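TENA/THI-4 protein, Domain of Unknown Function with a Heme Oxygenase-like Fold (PDB 3DDE) is of unknown function but has a heme oxygenase-like fold and may, like its family of iron-containing redox enzymes, have oxidoreductase activity. Local coordinates at residues Y44-Y49 and E103-S108; K38-I43 and D216-Y221; T114-A119 and L207-R212. One frame throughout, in Å; residues are numbered along the deposited sequence.

Interaction 1: Y44-Y49 and E103-S108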
loop_
_atom_site.group_PDB
_atom_site.type_symbol
_atom_site.label_atom_id
_atom_site.label_comp_id
_atom_site.label_asym_id
_atom_site.label_seq_id
_atom_site.Cartn_x
_atom_site.Cartn_y
_atom_site.Cartn_z
ATOM N N TYR A 44 -9.772 -14.350 -25.891
ATOM C CA TYR A 44 -8.434 -14.525 -25.378
ATOM C C TYR A 44 -7.567 -13.245 -25.334
ATOM O O TYR A 44 -6.848 -13.037 -24.360
ATOM C CB TYR A 44 -7.699 -15.609 -26.154
ATOM C CG TYR A 44 -6.219 -15.610 -25.858
ATOM C CD1 TYR A 44 -5.695 -16.255 -24.732
ATOM C CD2 TYR A 44 -5.346 -14.927 -26.697
ATOM C CE1 TYR A 44 -4.331 -16.219 -24.472
ATOM C CE2 TYR A 44 -4.006 -14.881 -26.452
ATOM C CZ TYR A 44 -3.498 -15.528 -25.363
ATOM O OH TYR A 44 -2.142 -15.438 -25.203
HETATM N N MSE A 45 -7.597 -12.416 -26.380
HETATM C CA MSE A 45 -6.788 -11.179 -26.410
HETATM C C MSE A 45 -7.314 -10.162 -25.394
HETATM O O MSE A 45 -6.549 -9.340 -24.859
HETATM C CB MSE A 45 -6.736 -10.561 -27.822
HETATM C CG MSE A 45 -5.933 -11.334 -28.888
HETATM SE SE MSE A 45 -3.973 -11.707 -28.397
HETATM C CE MSE A 45 -3.432 -9.846 -27.951
ATOM N N THR A 46 -8.616 -10.228 -25.115
ATOM C CA THR A 46 -9.228 -9.362 -24.108
ATOM C C THR A 46 -8.657 -9.666 -22.733
ATOM O O THR A 46 -8.336 -8.742 -21.992
ATOM C CB THR A 46 -10.757 -9.505 -24.106
ATOM O OG1 THR A 46 -11.253 -9.125 -25.392
ATOM C CG2 THR A 46 -11.396 -8.634 -23.046
ATOM N N GLU A 47 -8.515 -10.949 -22.376
ATOM C CA GLU A 47 -7.949 -11.296 -21.067
ATOM C C GLU A 47 -6.464 -10.965 -20.991
ATOM O O GLU A 47 -5.947 -10.611 -19.922
ATOM C CB GLU A 47 -8.172 -12.766 -20.695
ATOM C CG GLU A 47 -9.633 -13.131 -20.556
ATOM C CD GLU A 47 -10.390 -12.128 -19.722
ATOM O OE1 GLU A 47 -10.083 -12.017 -18.515
ATOM O OE2 GLU A 47 -11.284 -11.444 -20.286
ATOM N N THR A 48 -5.773 -11.099 -22.115
ATOM C CA THR A 48 -4.363 -10.743 -22.173
ATOM C C THR A 48 -4.225 -9.258 -21.894
ATOM O O THR A 48 -3.326 -8.840 -21.160
ATOM C CB THR A 48 -3.740 -11.114 -23.519
ATOM O OG1 THR A 48 -3.840 -12.537 -23.681
ATOM C CG2 THR A 48 -2.272 -10.713 -23.580
ATOM N N TYR A 49 -5.144 -8.484 -22.467
ATOM C CA TYR A 49 -5.191 -7.040 -22.275
ATOM C C TYR A 49 -5.356 -6.701 -20.807
ATOM O O TYR A 49 -4.653 -5.822 -20.301
ATOM C CB TYR A 49 -6.330 -6.405 -23.091
ATOM C CG TYR A 49 -6.749 -5.053 -22.561
ATOM C CD1 TYR A 49 -6.105 -3.881 -22.959
ATOM C CD2 TYR A 49 -7.795 -4.953 -21.647
ATOM C CE1 TYR A 49 -6.498 -2.649 -22.442
ATOM C CE2 TYR A 49 -8.193 -3.738 -21.127
ATOM C CZ TYR A 49 -7.548 -2.595 -21.516
ATOM O OH TYR A 49 -7.980 -1.405 -20.960
ATOM N N GLU A 103 -13.966 -0.235 -27.356
ATOM C CA GLU A 103 -14.794 0.115 -26.200
ATOM C C GLU A 103 -15.425 -1.045 -25.461
ATOM O O GLU A 103 -15.589 -0.962 -24.244
ATOM C CB GLU A 103 -15.847 1.172 -26.558
ATOM C CG GLU A 103 -15.230 2.544 -26.819
ATOM C CD GLU A 103 -14.469 3.102 -25.623
ATOM O OE1 GLU A 103 -14.765 2.682 -24.457
ATOM O OE2 GLU A 103 -13.562 3.963 -25.845
ATOM N N ASP A 104 -15.779 -2.115 -26.171
ATOM C CA ASP A 104 -16.334 -3.305 -25.516
ATOM C C ASP A 104 -15.283 -3.941 -24.601
ATOM O O ASP A 104 -15.635 -4.584 -23.612
ATOM C CB ASP A 104 -16.807 -4.382 -26.523
ATOM C CG ASP A 104 -18.000 -3.937 -27.390
ATOM O OD1 ASP A 104 -18.627 -2.893 -27.099
ATOM O OD2 ASP A 104 -18.314 -4.652 -28.373
ATOM N N VAL A 105 -14.006 -3.778 -24.961
ATOM C CA VAL A 105 -12.890 -4.317 -24.187
ATOM C C VAL A 105 -12.615 -3.453 -22.965
ATOM O O VAL A 105 -12.464 -3.965 -21.860
ATOM C CB VAL A 105 -11.591 -4.416 -25.029
ATOM C CG1 VAL A 105 -10.416 -4.921 -24.164
ATOM C CG2 VAL A 105 -11.799 -5.341 -26.231
ATOM N N LEU A 106 -12.574 -2.141 -23.165
ATOM C CA LEU A 106 -12.286 -1.191 -22.087
ATOM C C LEU A 106 -13.344 -1.228 -20.981
ATOM O O LEU A 106 -13.022 -1.052 -19.811
ATOM C CB LEU A 106 -12.186 0.225 -22.640
ATOM C CG LEU A 106 -11.271 0.428 -23.855
ATOM C CD1 LEU A 106 -11.429 1.864 -24.470
ATOM C CD2 LEU A 106 -9.829 0.091 -23.506
ATOM N N SER A 107 -14.600 -1.478 -21.346
ATOM C CA SER A 107 -15.695 -1.527 -20.366
ATOM C C SER A 107 -15.938 -2.925 -19.770
ATOM O O SER A 107 -16.840 -3.099 -18.942
ATOM C CB SER A 107 -16.991 -1.043 -21.021
ATOM O OG SER A 107 -17.383 -1.936 -22.046
ATOM N N SER A 108 -15.153 -3.918 -20.189
ATOM C CA SER A 108 -15.331 -5.279 -19.695
ATOM C C SER A 108 -14.565 -5.512 -18.394
ATOM O O SER A 108 -13.541 -4.878 -18.126
ATOM C CB SER A 108 -14.831 -6.314 -20.715
ATOM O OG SER A 108 -13.405 -6.398 -20.696
HETATM O O HOH W 1 -12.909 -9.548 -19.988
#
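Val105 is the centre of this contact and meets two side chains of helix 38-52. Its CG1, anti to the backbone N (chi1 177°), sits over one face of the Tyr49 ring. This is a CH-pi contact, with Val105 CG1 4.0 Å from the Tyr49 ring centroid and 27° off the ring normal. The other branch, CG2, faces Thr46 OG1. Thr46 and Val105 run past each other in opposite directions. The Leu106 side chain starts out away from helix 38-52, but its CD2 returns to the phenol end and lies 3.5 Å from Tyr49 OH. The methyl comes to the ring obliquely, and the two side chains as a whole cross at about a right angle. Thr46 CG2 also touches Ser108 OG at 3.8 Å. The chain is all-helical, as expected of a heme oxygenase-like fold, and here the short helix 102-106 packs on helix 38-52. Leu92 and Ile95 of helix 88-97 add to the same apolar cluster. No direct hydrogen bond joins the two segments. A water links them instead, donating to Glu47 OE2 at 2.5 Å and to Ser108 OG at 3.3 Å. Ser108 OG is also bonded to Val105 O at 2.9 Å, in the carbonyl plane on a lone pair, and to His50 NE2. Val105 O accepts from Ser108 N as well, so the chain is tied down where it leaves the helix. Thr46 OG1 bonds back to Ala42 O, and Glu47 OE1 is held by Leu111 N.

Interaction 2: K38-I43 and D216-Y221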
loop_
_atom_site.group_PDB
_atom_site.type_symbol
_atom_site.label_atom_id
_atom_site.label_comp_id
_atom_site.label_asym_id
_atom_site.label_seq_id
_atom_site.Cartn_x
_atom_site.Cartn_y
_atom_site.Cartn_z
ATOM N N LYS A 38 -12.589 -15.676 -35.059
ATOM C CA LYS A 38 -12.329 -14.299 -34.639
ATOM C C LYS A 38 -12.740 -14.114 -33.171
ATOM O O LYS A 38 -11.977 -13.568 -32.365
ATOM C CB LYS A 38 -13.081 -13.315 -35.547
ATOM N N ALA A 39 -13.930 -14.609 -32.831
ATOM C CA ALA A 39 -14.475 -14.523 -31.476
ATOM C C ALA A 39 -13.553 -15.158 -30.436
ATOM O O ALA A 39 -13.333 -14.594 -29.361
ATOM C CB ALA A 39 -15.851 -15.168 -31.416
ATOM N N LEU A 40 -13.025 -16.339 -30.750
ATOM C CA LEU A 40 -12.107 -17.028 -29.839
ATOM C C LEU A 40 -10.841 -16.196 -29.605
ATOM O O LEU A 40 -10.396 -16.036 -28.471
ATOM C CB LEU A 40 -11.724 -18.407 -30.375
ATOM C CG LEU A 40 -10.772 -19.243 -29.513
ATOM C CD1 LEU A 40 -11.407 -19.513 -28.159
ATOM C CD2 LEU A 40 -10.386 -20.548 -30.199
ATOM N N TYR A 41 -10.277 -15.661 -30.685
ATOM C CA TYR A 41 -9.063 -14.863 -30.600
ATOM C C TYR A 41 -9.313 -13.587 -29.782
ATOM O O TYR A 41 -8.493 -13.213 -28.949
ATOM C CB TYR A 41 -8.537 -14.584 -32.008
ATOM C CG TYR A 41 -7.263 -13.780 -32.057
ATOM C CD1 TYR A 41 -6.094 -14.252 -31.455
ATOM C CD2 TYR A 41 -7.210 -12.565 -32.735
ATOM C CE1 TYR A 41 -4.915 -13.513 -31.495
ATOM C CE2 TYR A 41 -6.040 -11.825 -32.785
ATOM C CZ TYR A 41 -4.893 -12.304 -32.171
ATOM O OH TYR A 41 -3.727 -11.574 -32.213
ATOM N N ALA A 42 -10.468 -12.956 -29.991
ATOM C CA ALA A 42 -10.848 -11.750 -29.249
ATOM C C ALA A 42 -11.013 -12.022 -27.748
ATOM O O ALA A 42 -10.473 -11.288 -26.923
ATOM C CB ALA A 42 -12.132 -11.181 -29.810
ATOM N N ILE A 43 -11.776 -13.057 -27.404
ATOM C CA ILE A 43 -12.004 -13.438 -25.999
ATOM C C ILE A 43 -10.668 -13.588 -25.277
ATOM O O ILE A 43 -10.451 -12.989 -24.218
ATOM C CB ILE A 43 -12.794 -14.757 -25.887
ATOM C CG1 ILE A 43 -14.255 -14.537 -26.308
ATOM C CG2 ILE A 43 -12.723 -15.312 -24.455
ATOM C CD1 ILE A 43 -15.066 -15.818 -26.491
ATOM N N ASP A 216 -10.872 -20.534 -18.548
ATOM C CA ASP A 216 -11.979 -19.563 -18.493
ATOM C C ASP A 216 -12.351 -19.076 -19.880
ATOM O O ASP A 216 -13.535 -18.949 -20.205
ATOM C CB ASP A 216 -11.645 -18.346 -17.616
ATOM C CG ASP A 216 -11.921 -18.584 -16.163
ATOM O OD1 ASP A 216 -12.205 -19.733 -15.799
ATOM O OD2 ASP A 216 -11.856 -17.618 -15.387
ATOM N N VAL A 217 -11.339 -18.802 -20.694
ATOM C CA VAL A 217 -11.583 -18.361 -22.083
ATOM C C VAL A 217 -12.395 -19.412 -22.848
ATOM O O VAL A 217 -13.357 -19.074 -23.547
ATOM C CB VAL A 217 -10.261 -18.043 -22.846
ATOM C CG1 VAL A 217 -10.525 -17.773 -24.340
ATOM C CG2 VAL A 217 -9.562 -16.876 -22.210
ATOM N N TRP A 218 -12.018 -20.684 -22.699
ATOM C CA TRP A 218 -12.712 -21.783 -23.391
ATOM C C TRP A 218 -14.166 -21.939 -22.910
ATOM O O TRP A 218 -15.088 -22.000 -23.731
ATOM C CB TRP A 218 -11.918 -23.091 -23.234
ATOM C CG TRP A 218 -12.446 -24.252 -24.028
ATOM C CD1 TRP A 218 -12.908 -25.438 -23.537
ATOM C CD2 TRP A 218 -12.584 -24.325 -25.451
ATOM N NE1 TRP A 218 -13.311 -26.255 -24.574
ATOM C CE2 TRP A 218 -13.126 -25.591 -25.758
ATOM C CE3 TRP A 218 -12.294 -23.448 -26.498
ATOM C CZ2 TRP A 218 -13.384 -25.997 -27.061
ATOM C CZ3 TRP A 218 -12.555 -23.854 -27.799
ATOM C CH2 TRP A 218 -13.096 -25.117 -28.067
ATOM N N LYS A 219 -14.374 -21.979 -21.594
ATOM C CA LYS A 219 -15.722 -22.090 -21.018
ATOM C C LYS A 219 -16.660 -20.975 -21.544
ATOM O O LYS A 219 -17.768 -21.256 -21.994
ATOM C CB LYS A 219 -15.626 -22.084 -19.478
ATOM C CG LYS A 219 -16.946 -22.057 -18.717
ATOM N N GLU A 220 -16.199 -19.722 -21.511
ATOM C CA GLU A 220 -17.003 -18.591 -21.990
ATOM C C GLU A 220 -17.231 -18.646 -23.498
ATOM O O GLU A 220 -18.254 -18.151 -23.987
ATOM C CB GLU A 220 -16.355 -17.243 -21.611
ATOM C CG GLU A 220 -16.303 -16.949 -20.113
ATOM C CD GLU A 220 -17.672 -16.811 -19.470
ATOM O OE1 GLU A 220 -18.637 -16.448 -20.160
ATOM O OE2 GLU A 220 -17.787 -17.054 -18.251
ATOM N N TYR A 221 -16.273 -19.221 -24.227
ATOM C CA TYR A 221 -16.394 -19.397 -25.680
ATOM C C TYR A 221 -17.483 -20.409 -26.038
ATOM O O TYR A 221 -18.183 -20.221 -27.028
ATOM C CB TYR A 221 -15.057 -19.812 -26.322
ATOM C CG TYR A 221 -15.160 -20.102 -27.822
ATOM C CD1 TYR A 221 -15.452 -19.086 -28.742
ATOM C CD2 TYR A 221 -14.942 -21.388 -28.318
ATOM C CE1 TYR A 221 -15.550 -19.355 -30.129
ATOM C CE2 TYR A 221 -15.035 -21.667 -29.683
ATOM C CZ TYR A 221 -15.335 -20.648 -30.581
ATOM O OH TYR A 221 -15.417 -20.956 -31.912
#
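Tyr221 lies across helix 38-43 with Leu40 over one face of its ring and Ile43 at the edge. Its CG is anti to the backbone N, which extends the ring toward the partner helix. Leu40 adopts the same first torsion (chi1 -180°). Together with chi2 near 61° this places CD1 over the ring face, offset toward the rim and 4.1 Å from the Tyr221 centroid, in a CH-pi contact. The same methyl lies at the edge of the Trp218 indole, with Leu40 CD1 4.4 Å from Trp218 CE3. Ile43 divides its branches. CG1 is anti to the carbonyl carbon, and chi2 is extended, so Ile43 CD1 arrives at the edge of the Tyr221 ring, 4.0 Å from Tyr221 CD1. CG2 turns to Val217, whose CG1 is anti to its own backbone N. Ile43 CG2 and Val217 CG1 are only 3.3 Å apart, tighter than usual for two carbons. Ala39 CB adds a looser touch at the ring edge. The helices run roughly antiparallel, at 140°, with the axes of these short segments 10.0 Å apart. Phe27 of helix 26-32 packs against both Leu40 and Val217. Tyr221 OH makes a weak hydrogen bond to Thr37 OG1. No hydrogen bond crosses between the two segments, so shape and apolar burial hold these parts of helices 38-52 and 193-223 together.

Interaction 3: T114-A119 and L207-R212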
loop_
_atom_site.group_PDB
_atom_site.type_symbol
_atom_site.label_atom_id
_atom_site.label_comp_id
_atom_site.label_asym_id
_atom_site.label_seq_id
_atom_site.Cartn_x
_atom_site.Cartn_y
_atom_site.Cartn_z
ATOM N N THR A 114 -8.301 -14.445 -14.623
ATOM C CA THR A 114 -7.427 -13.322 -14.959
ATOM C C THR A 114 -7.286 -12.400 -13.743
ATOM O O THR A 114 -6.192 -11.941 -13.426
ATOM C CB THR A 114 -7.995 -12.550 -16.178
ATOM O OG1 THR A 114 -8.307 -13.490 -17.212
ATOM C CG2 THR A 114 -7.010 -11.500 -16.696
ATOM N N GLU A 115 -8.408 -12.113 -13.095
ATOM C CA GLU A 115 -8.412 -11.330 -11.870
ATOM C C GLU A 115 -7.509 -12.017 -10.823
ATOM O O GLU A 115 -6.780 -11.336 -10.084
ATOM C CB GLU A 115 -9.840 -11.230 -11.315
ATOM C CG GLU A 115 -10.060 -10.076 -10.336
ATOM C CD GLU A 115 -9.984 -8.743 -11.046
ATOM O OE1 GLU A 115 -10.733 -8.512 -12.020
ATOM O OE2 GLU A 115 -9.165 -7.924 -10.652
ATOM N N THR A 116 -7.568 -13.358 -10.779
ATOM C CA THR A 116 -6.755 -14.162 -9.861
ATOM C C THR A 116 -5.255 -14.043 -10.170
ATOM O O THR A 116 -4.445 -13.988 -9.249
ATOM C CB THR A 116 -7.197 -15.665 -9.853
ATOM O OG1 THR A 116 -8.590 -15.753 -9.556
ATOM C CG2 THR A 116 -6.393 -16.515 -8.825
ATOM N N LEU A 117 -4.874 -14.038 -11.450
ATOM C CA LEU A 117 -3.473 -13.859 -11.830
ATOM C C LEU A 117 -2.987 -12.460 -11.414
ATOM O O LEU A 117 -1.888 -12.323 -10.870
ATOM C CB LEU A 117 -3.271 -14.062 -13.348
ATOM C CG LEU A 117 -1.855 -13.786 -13.892
ATOM C CD1 LEU A 117 -0.800 -14.666 -13.262
ATOM C CD2 LEU A 117 -1.819 -13.912 -15.407
ATOM N N ILE A 118 -3.792 -11.438 -11.724
ATOM C CA ILE A 118 -3.489 -10.044 -11.407
ATOM C C ILE A 118 -3.198 -9.911 -9.908
ATOM O O ILE A 118 -2.169 -9.370 -9.537
ATOM C CB ILE A 118 -4.658 -9.088 -11.866
ATOM C CG1 ILE A 118 -4.766 -9.046 -13.400
ATOM C CG2 ILE A 118 -4.442 -7.668 -11.367
ATOM C CD1 ILE A 118 -6.114 -8.508 -13.946
ATOM N N ALA A 119 -4.089 -10.435 -9.059
ATOM C CA ALA A 119 -3.914 -10.391 -7.609
ATOM C C ALA A 119 -2.599 -11.036 -7.175
ATOM O O ALA A 119 -1.876 -10.483 -6.350
ATOM C CB ALA A 119 -5.081 -11.091 -6.897
ATOM N N LEU A 207 2.601 -19.346 -13.970
ATOM C CA LEU A 207 2.311 -20.097 -15.195
ATOM C C LEU A 207 1.074 -20.979 -15.004
ATOM O O LEU A 207 0.245 -21.071 -15.894
ATOM C CB LEU A 207 3.546 -20.904 -15.626
ATOM C CG LEU A 207 3.494 -21.693 -16.944
ATOM C CD1 LEU A 207 2.937 -20.880 -18.081
ATOM C CD2 LEU A 207 4.872 -22.234 -17.298
ATOM N N VAL A 208 0.949 -21.615 -13.839
ATOM C CA VAL A 208 -0.268 -22.373 -13.496
ATOM C C VAL A 208 -1.505 -21.452 -13.585
ATOM O O VAL A 208 -2.541 -21.801 -14.167
ATOM C CB VAL A 208 -0.164 -22.984 -12.066
ATOM C CG1 VAL A 208 -1.539 -23.480 -11.562
ATOM C CG2 VAL A 208 0.886 -24.115 -12.041
ATOM N N LEU A 209 -1.380 -20.251 -13.026
ATOM C CA LEU A 209 -2.492 -19.296 -13.034
ATOM C C LEU A 209 -2.803 -18.743 -14.431
ATOM O O LEU A 209 -3.964 -18.498 -14.754
ATOM C CB LEU A 209 -2.227 -18.169 -12.043
ATOM C CG LEU A 209 -2.226 -18.532 -10.561
ATOM C CD1 LEU A 209 -2.162 -17.246 -9.769
ATOM C CD2 LEU A 209 -3.456 -19.375 -10.132
ATOM N N THR A 210 -1.768 -18.558 -15.251
ATOM C CA THR A 210 -1.951 -18.114 -16.622
ATOM C C THR A 210 -2.671 -19.217 -17.422
ATOM O O THR A 210 -3.522 -18.924 -18.232
ATOM C CB THR A 210 -0.607 -17.734 -17.294
ATOM O OG1 THR A 210 0.076 -16.762 -16.491
ATOM C CG2 THR A 210 -0.833 -17.147 -18.692
ATOM N N ALA A 211 -2.358 -20.480 -17.150
ATOM C CA ALA A 211 -3.024 -21.601 -17.826
ATOM C C ALA A 211 -4.517 -21.647 -17.499
ATOM O O ALA A 211 -5.306 -22.005 -18.353
ATOM C CB ALA A 211 -2.355 -22.928 -17.480
ATOM N N ARG A 212 -4.902 -21.281 -16.273
ATOM C CA ARG A 212 -6.312 -21.254 -15.883
ATOM C C ARG A 212 -7.100 -20.218 -16.693
ATOM O O ARG A 212 -8.312 -20.332 -16.802
ATOM C CB ARG A 212 -6.494 -20.958 -14.394
ATOM C CG ARG A 212 -5.836 -21.982 -13.426
ATOM C CD ARG A 212 -6.691 -22.128 -12.161
ATOM N NE ARG A 212 -6.982 -20.806 -11.722
ATOM C CZ ARG A 212 -8.096 -20.349 -11.167
ATOM N NH1 ARG A 212 -9.132 -21.112 -10.915
ATOM N NH2 ARG A 212 -8.139 -19.052 -10.889
#
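Helices 114-119 and 207-212 run nearly antiparallel, at 159°, with segment axes 8.7 Å apart and Leu117 and Leu209 nearest in backbone. Leu117 has CG anti to the backbone N (chi1 175°), which sends both methyls across to the other helix. Its CD1 meets Leu209 CB at 4.0 Å, and its CD2 lies 3.6 Å from Thr210 OG1. Thr210 OG1 bonds back to Ser206 O. Leu209 has CG anti to its carbonyl carbon, and its CD1 rests near the Thr116 backbone, 4.0 Å from Thr116 O. Arg212 is bent at chi2 and chi3. This brings NH2 to Thr116 OG1 at 3.6 Å, with Thr116 CB in the plane at the edge of the guanidinium. That pair is packing, not a hydrogen bond. Thr116 OG1 is bonded instead to Pro112 O and to Asn205 ND2 of the second subunit. Thr116 of the second subunit also packs on Thr116 and Leu209, so the helix pair lies at a subunit interface. Within the pair no hydrogen bond forms. The contact is van der Waals packing in which leucine methyls and a guanidinium edge meet threonines, while the threonine hydroxyls bond on their own helix and, for Thr116, to the neighbouring chain.

Overall arrangement
Interactions 1 and 2 share helix 38-52, and interactions 2 and 3 share helix 193-223. The centres of interactions 1 and 2 are about 11 Å apart, and each lies about 16 Å from interaction 3. Interaction 2 closes the longest loop, with the other two nested inside it in series. Val217 of interaction 2 touches Tyr44 and Glu47 of interaction 1. Glu47 OE1 also reaches Thr114 OG1 of interaction 3 at 2.6 Å, a probable hydrogen bond. Helices 102-106 and 112-126 follow each other in the chain. The three contacts therefore join early, middle and late helices into one bundle, which reaches the second subunit at interaction 3.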